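Local coordinates for OxyA protein (Actinoplanes teichomyceticus, PDB 5HH3), which probably catalyses a phenolic coupling step, cyclising a peptide precursor, in glycopeptide antibiotic biosynthesis as a heme-dependent cytochrome P450, at residues B[351-354]-B[355-359]; B[273-276]-B[277-281]. All coordinates share one frame; numbering follows the deposited sequence.

How the interactions relate
Two helices of the cytochrome P450 core are sampled, helix 274-282 by interaction 2 and helix 351-368 by interaction 1. The centres of the two contacts lie about 12 Å apart, and they touch: Leu-275 CD1 is 3.8 Å from Phe-358 CB, and Trp-274 CH2 is 3.9 Å from Phe-358 O. These are the helices usually called K and L in this family. Interaction 1 borders the heme directly, and the side chain of Arg-351 comes about 4 Å from that of Cys-348, the axial iron ligand. Interaction 2 stands one layer further out; the side chain of Ile-279 is about 5 Å from the heme and about 10 Å from the side chain of Cys-348.

Interaction 1: residues B[351-354]-B[355-359]; sequences RSLA and ELVFR. With HEM (protoporphyrin IX containing Fe), chain G.
Arg-351 and Glu-355, one helical turn apart, form a salt bridge in which NE of Arg-351 donates to OE1 of Glu-355 at 3.0 Å. Arg-351 NH2 adds a weak bond to the same oxygen at 3.4 Å. Arg-351 thus holds the carboxylate through OE1 with both nitrogens, the second only weakly. The arginine chain is extended, with CG anti to the backbone N (chi1 171°), which carries the guanidinium across the end of its i+4 partner. OE1 lies close to the guanidinium plane, but the two flat groups stand 85° apart and NE meets OE1 from 56° out of the carboxylate plane. Arg-351 NH2 also bonds a glycerol, probably from the crystallisation liquor.

Four i to i+4 backbone bonds continue the helix, from Glu-355 N to Arg-351 O (2.8 Å) up to Phe-358 N to Ala-354 O (3.0 Å). Ser-352, whose small hydroxyl can reach out of the helix, bonds the carbonyl of Phe-110.

Leu-353, Ala-354 and Phe-358 line the heme pocket. Ala-354 O lies over one face of the Phe-358 ring, offset toward its rim and 3.2 Å from CG, while Ala-354 CB meets ring atom CE2 at 3.9 Å. Alanine suits the place because its single methyl lets the ring come this close to the backbone. The ring's edge faces the heme: Phe-358 CZ is 3.7 Å from methyl CMC. Leu-353 brings CD2 to 3.7 Å from vinyl carbon CBB. Val-357 packs on helix 225-256, and Phe-358 stacks with Phe-246 there.

The helix thus separates its chemistry by face, with charge on the partly exposed side and hydrocarbon against the porphyrin rim and the neighbouring helices. Because it starts just after the cysteine ligand, its N-terminal end probably also helps stabilise the thiolate electrostatically, as in other P450s.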
loop_
_atom_site.group_PDB
_atom_site.type_symbol
_atom_site.label_atom_id
_atom_site.label_comp_id
_atom_site.label_asym_id
_atom_site.label_seq_id
_atom_site.Cartn_x
_atom_site.Cartn_y
_atom_site.Cartn_z
ATOM N N ARG B 351 -21.617 -8.003 -14.831
ATOM C CA ARG B 351 -21.148 -8.580 -16.092
ATOM C C ARG B 351 -22.166 -8.339 -17.202
ATOM O O ARG B 351 -21.807 -7.888 -18.288
ATOM C CB ARG B 351 -20.847 -10.085 -15.971
ATOM C CG ARG B 351 -20.561 -10.784 -17.304
ATOM C CD ARG B 351 -20.027 -12.197 -17.113
ATOM N NE ARG B 351 -19.618 -12.777 -18.386
ATOM C CZ ARG B 351 -18.873 -13.870 -18.546
ATOM N NH1 ARG B 351 -18.400 -14.553 -17.509
ATOM N NH2 ARG B 351 -18.568 -14.271 -19.765
ATOM N N SER B 352 -23.430 -8.613 -16.915
ATOM C CA SER B 352 -24.461 -8.559 -17.934
ATOM C C SER B 352 -24.724 -7.108 -18.425
ATOM O O SER B 352 -24.997 -6.899 -19.603
ATOM C CB SER B 352 -25.738 -9.255 -17.449
ATOM O OG SER B 352 -26.434 -8.431 -16.526
ATOM N N LEU B 353 -24.635 -6.131 -17.530
ATOM C CA LEU B 353 -24.664 -4.718 -17.901
ATOM C C LEU B 353 -23.438 -4.324 -18.750
ATOM O O LEU B 353 -23.593 -3.697 -19.803
ATOM C CB LEU B 353 -24.761 -3.823 -16.655
ATOM C CG LEU B 353 -24.743 -2.306 -16.859
ATOM C CD1 LEU B 353 -25.844 -1.863 -17.805
ATOM C CD2 LEU B 353 -24.910 -1.576 -15.536
ATOM N N ALA B 354 -22.243 -4.671 -18.286
ATOM C CA ALA B 354 -21.028 -4.379 -19.032
ATOM C C ALA B 354 -21.104 -4.961 -20.451
ATOM O O ALA B 354 -20.891 -4.235 -21.413
ATOM C CB ALA B 354 -19.804 -4.892 -18.312
ATOM N N GLU B 355 -21.486 -6.234 -20.576
ATOM C CA GLU B 355 -21.560 -6.882 -21.886
ATOM C C GLU B 355 -22.581 -6.264 -22.814
ATOM O O GLU B 355 -22.331 -6.191 -24.015
ATOM C CB GLU B 355 -21.818 -8.383 -21.766
ATOM C CG GLU B 355 -20.604 -9.139 -21.235
ATOM C CD GLU B 355 -20.833 -10.634 -21.098
ATOM O OE1 GLU B 355 -19.845 -11.391 -21.052
ATOM O OE2 GLU B 355 -21.993 -11.070 -21.000
ATOM N N LEU B 356 -23.727 -5.851 -22.275
ATOM C CA LEU B 356 -24.761 -5.152 -23.054
ATOM C C LEU B 356 -24.230 -3.842 -23.654
ATOM O O LEU B 356 -24.474 -3.543 -24.824
ATOM C CB LEU B 356 -25.987 -4.850 -22.181
ATOM C CG LEU B 356 -27.076 -3.980 -22.811
ATOM C CD1 LEU B 356 -27.632 -4.677 -24.057
ATOM C CD2 LEU B 356 -28.193 -3.670 -21.826
ATOM N N VAL B 357 -23.519 -3.070 -22.839
ATOM C CA VAL B 357 -22.887 -1.842 -23.302
ATOM C C VAL B 357 -21.855 -2.135 -24.416
ATOM O O VAL B 357 -21.855 -1.461 -25.421
ATOM C CB VAL B 357 -22.260 -1.033 -22.141
ATOM C CG1 VAL B 357 -21.436 0.146 -22.661
ATOM C CG2 VAL B 357 -23.358 -0.517 -21.219
ATOM N N PHE B 358 -21.027 -3.161 -24.240
ATOM C CA PHE B 358 -19.976 -3.467 -25.204
ATOM C C PHE B 358 -20.554 -4.019 -26.492
ATOM O O PHE B 358 -20.118 -3.622 -27.575
ATOM C CB PHE B 358 -18.962 -4.474 -24.662
ATOM C CG PHE B 358 -18.315 -4.090 -23.348
ATOM C CD1 PHE B 358 -18.163 -2.767 -22.956
ATOM C CD2 PHE B 358 -17.832 -5.093 -22.501
ATOM C CE1 PHE B 358 -17.537 -2.459 -21.732
ATOM C CE2 PHE B 358 -17.218 -4.790 -21.292
ATOM C CZ PHE B 358 -17.062 -3.477 -20.910
ATOM N N ARG B 359 -21.530 -4.926 -26.348
ATOM C CA ARG B 359 -22.233 -5.570 -27.470
ATOM C C ARG B 359 -22.937 -4.542 -28.350
ATOM O O ARG B 359 -23.135 -4.771 -29.531
ATOM C CB ARG B 359 -23.262 -6.609 -26.955
ATOM C CG ARG B 359 -24.363 -7.018 -27.937
ATOM C CD ARG B 359 -25.138 -8.242 -27.465
ATOM N NE ARG B 359 -25.039 -8.416 -26.026
ATOM C CZ ARG B 359 -26.024 -8.171 -25.167
ATOM N NH1 ARG B 359 -27.198 -7.743 -25.597
ATOM N NH2 ARG B 359 -25.817 -8.355 -23.881
HETATM C CHA HEM G . -16.479 -7.856 -9.328
HETATM C CHB HEM G . -19.821 -4.558 -10.546
HETATM C CHC HEM G . -17.782 -4.158 -14.946
HETATM C CHD HEM G . -14.525 -7.497 -13.729
HETATM C C1A HEM G . -17.533 -6.975 -9.282
HETATM C C2A HEM G . -18.301 -6.710 -8.113
HETATM C C3A HEM G . -19.247 -5.794 -8.457
HETATM C C4A HEM G . -19.068 -5.479 -9.834
HETATM C CMA HEM G . -20.286 -5.191 -7.544
HETATM C CAA HEM G . -18.103 -7.351 -6.754
HETATM C CBA HEM G . -18.918 -8.642 -6.696
HETATM C CGA HEM G . -18.787 -9.410 -5.391
HETATM O O1A HEM G . -17.798 -9.276 -4.629
HETATM O O2A HEM G . -19.690 -10.225 -5.063
HETATM C C1B HEM G . -19.556 -4.137 -11.864
HETATM C C2B HEM G . -20.316 -3.141 -12.567
HETATM C C3B HEM G . -19.750 -3.014 -13.817
HETATM C C4B HEM G . -18.617 -3.980 -13.840
HETATM C CMB HEM G . -21.514 -2.378 -12.043
HETATM C CAB HEM G . -20.127 -2.177 -14.985
HETATM C CBB HEM G . -21.224 -1.426 -15.121
HETATM C C1C HEM G . -16.694 -5.017 -15.025
HETATM C C2C HEM G . -15.852 -5.176 -16.148
HETATM C C3C HEM G . -14.899 -6.140 -15.795
HETATM C C4C HEM G . -15.204 -6.553 -14.451
HETATM C CMC HEM G . -15.962 -4.424 -17.462
HETATM C CAC HEM G . -13.779 -6.711 -16.586
HETATM C CBC HEM G . -13.488 -6.449 -17.858
HETATM C C1D HEM G . -14.833 -7.830 -12.411
HETATM C C2D HEM G . -14.014 -8.820 -11.679
HETATM C C3D HEM G . -14.550 -8.924 -10.454
HETATM C C4D HEM G . -15.695 -7.990 -10.456
HETATM C CMD HEM G . -12.796 -9.590 -12.136
HETATM C CAD HEM G . -14.038 -9.831 -9.342
HETATM C CBD HEM G . -12.899 -9.234 -8.503
HETATM C CGD HEM G . -12.445 -10.219 -7.414
HETATM O O1D HEM G . -11.561 -9.934 -6.586
HETATM O O2D HEM G . -12.915 -11.358 -7.291
HETATM N NA HEM G . -18.023 -6.226 -10.333
HETATM N NB HEM G . -18.598 -4.610 -12.668
HETATM N NC HEM G . -16.316 -5.881 -14.037
HETATM N ND HEM G . -15.853 -7.384 -11.651
HETATM FE FE HEM G . -17.174 -6.066 -12.138
HETATM O O HOH W 1 -15.994 -4.578 -11.233
#

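Interaction 2: residues B[273-276]-B[277-281]; sequences DWLD and EVIRY
Trp-274 and Val-278 lie side by side one turn apart, valine methyl CG2 resting at the edge of the indole, 3.8 Å from CE3. With CG between the backbone N and carbonyl carbon (chi1 69°), the broad indole folds toward helix 351-368, where it touches Ile-362 and Pro-363. Leu-275 crosses Ile-279, its CG 3.7 Å from CD1; Leu-275 also touches Glu-355 and Phe-358 of helix 351-368, and Val-278 and Ile-279 meet Phe-246.

Backbone bonds tighten as the helix gets under way: Glu-277 N to Asp-273 O is weak at 3.5 Å, whereas Ile-279 N to Leu-275 O is 2.9 Å.

The charged pair is Glu-277 and Arg-280, the ExxR motif of P450s. Arg-280 grips the carboxylate side-on, NH2 to OE1 and NE to OE2, each 3.0 Å. Both oxygens lie near the guanidinium plane but are met from above the carboxylate plane. Glu-277 OE2 also pairs with Arg-333, and Arg-280 NH1 with Asp-327.

The buried glutamate and arginine are thus satisfied partly by each other and partly by Arg-333 and Asp-327, which tie the helix to the downstream loop. This Glu-Arg-Arg network is consistent with the family's role for it in stabilising the heme-binding core.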
loop_
_atom_site.group_PDB
_atom_site.type_symbol
_atom_site.label_atom_id
_atom_site.label_comp_id
_atom_site.label_asym_id
_atom_site.label_seq_id
_atom_site.Cartn_x
_atom_site.Cartn_y
_atom_site.Cartn_z
ATOM N N ASP B 273 -19.704 -15.384 -31.267
ATOM C CA ASP B 273 -18.994 -15.221 -29.984
ATOM C C ASP B 273 -17.913 -14.133 -30.003
ATOM O O ASP B 273 -17.023 -14.151 -29.161
ATOM C CB ASP B 273 -18.399 -16.570 -29.527
ATOM C CG ASP B 273 -19.464 -17.634 -29.310
ATOM O OD1 ASP B 273 -20.492 -17.324 -28.669
ATOM O OD2 ASP B 273 -19.279 -18.774 -29.793
ATOM N N TRP B 274 -18.013 -13.175 -30.929
ATOM C CA TRP B 274 -16.973 -12.144 -31.113
ATOM C C TRP B 274 -16.608 -11.381 -29.826
ATOM O O TRP B 274 -15.441 -11.042 -29.615
ATOM C CB TRP B 274 -17.391 -11.138 -32.202
ATOM C CG TRP B 274 -18.538 -10.249 -31.817
ATOM C CD1 TRP B 274 -19.871 -10.467 -32.051
ATOM C CD2 TRP B 274 -18.455 -8.998 -31.150
ATOM N NE1 TRP B 274 -20.617 -9.447 -31.538
ATOM C CE2 TRP B 274 -19.776 -8.523 -30.986
ATOM C CE3 TRP B 274 -17.395 -8.238 -30.647
ATOM C CZ2 TRP B 274 -20.065 -7.323 -30.352
ATOM C CZ3 TRP B 274 -17.688 -7.039 -30.014
ATOM C CH2 TRP B 274 -19.012 -6.595 -29.877
ATOM N N LEU B 275 -17.607 -11.097 -28.985
ATOM C CA LEU B 275 -17.387 -10.296 -27.792
ATOM C C LEU B 275 -16.560 -11.054 -26.760
ATOM O O LEU B 275 -15.709 -10.460 -26.129
ATOM C CB LEU B 275 -18.695 -9.811 -27.173
ATOM C CG LEU B 275 -18.554 -8.998 -25.890
ATOM C CD1 LEU B 275 -17.668 -7.784 -26.080
ATOM C CD2 LEU B 275 -19.922 -8.589 -25.367
ATOM N N ASP B 276 -16.804 -12.353 -26.607
ATOM C CA ASP B 276 -15.966 -13.172 -25.717
ATOM C C ASP B 276 -14.483 -13.139 -26.107
ATOM O O ASP B 276 -13.648 -13.130 -25.226
ATOM C CB ASP B 276 -16.440 -14.616 -25.671
ATOM C CG ASP B 276 -17.768 -14.773 -24.961
ATOM O OD1 ASP B 276 -18.010 -14.056 -23.977
ATOM O OD2 ASP B 276 -18.561 -15.626 -25.396
ATOM N N GLU B 277 -14.175 -13.120 -27.412
ATOM C CA GLU B 277 -12.778 -12.980 -27.864
ATOM C C GLU B 277 -12.189 -11.591 -27.585
ATOM O O GLU B 277 -11.040 -11.480 -27.186
ATOM C CB GLU B 277 -12.639 -13.324 -29.347
ATOM C CG GLU B 277 -11.244 -13.137 -29.928
ATOM C CD GLU B 277 -10.213 -14.129 -29.435
ATOM O OE1 GLU B 277 -9.057 -14.009 -29.886
ATOM O OE2 GLU B 277 -10.512 -15.030 -28.602
ATOM N N VAL B 278 -12.963 -10.539 -27.792
ATOM C CA VAL B 278 -12.488 -9.181 -27.530
ATOM C C VAL B 278 -12.182 -9.036 -26.050
ATOM O O VAL B 278 -11.142 -8.497 -25.681
ATOM C CB VAL B 278 -13.504 -8.108 -27.973
ATOM C CG1 VAL B 278 -13.023 -6.700 -27.606
ATOM C CG2 VAL B 278 -13.731 -8.178 -29.467
ATOM N N ILE B 279 -13.097 -9.526 -25.209
ATOM C CA ILE B 279 -12.908 -9.504 -23.756
ATOM C C ILE B 279 -11.688 -10.339 -23.314
ATOM O O ILE B 279 -10.873 -9.865 -22.517
ATOM C CB ILE B 279 -14.185 -9.960 -23.007
ATOM C CG1 ILE B 279 -15.276 -8.892 -23.145
ATOM C CG2 ILE B 279 -13.861 -10.228 -21.545
ATOM C CD1 ILE B 279 -16.680 -9.330 -22.771
ATOM N N ARG B 280 -11.567 -11.554 -23.829
ATOM C CA ARG B 280 -10.397 -12.407 -23.543
ATOM C C ARG B 280 -9.075 -11.713 -23.870
ATOM O O ARG B 280 -8.155 -11.689 -23.052
ATOM C CB ARG B 280 -10.437 -13.720 -24.337
ATOM C CG ARG B 280 -9.280 -14.680 -24.009
ATOM C CD ARG B 280 -9.067 -15.731 -25.083
ATOM N NE ARG B 280 -8.566 -15.153 -26.333
ATOM C CZ ARG B 280 -7.291 -14.887 -26.620
ATOM N NH1 ARG B 280 -6.311 -15.128 -25.753
ATOM N NH2 ARG B 280 -6.986 -14.371 -27.805
ATOM N N TYR B 281 -8.985 -11.185 -25.081
ATOM C CA TYR B 281 -7.744 -10.580 -25.569
ATOM C C TYR B 281 -7.392 -9.328 -24.784
ATOM O O TYR B 281 -6.253 -9.177 -24.378
ATOM C CB TYR B 281 -7.845 -10.266 -27.057
ATOM C CG TYR B 281 -6.551 -9.784 -27.677
ATOM C CD1 TYR B 281 -5.500 -10.660 -27.899
ATOM C CD2 TYR B 281 -6.381 -8.451 -28.021
ATOM C CE1 TYR B 281 -4.305 -10.227 -28.474
ATOM C CE2 TYR B 281 -5.205 -8.005 -28.589
ATOM C CZ TYR B 281 -4.176 -8.900 -28.821
ATOM O OH TYR B 281 -3.032 -8.459 -29.390
#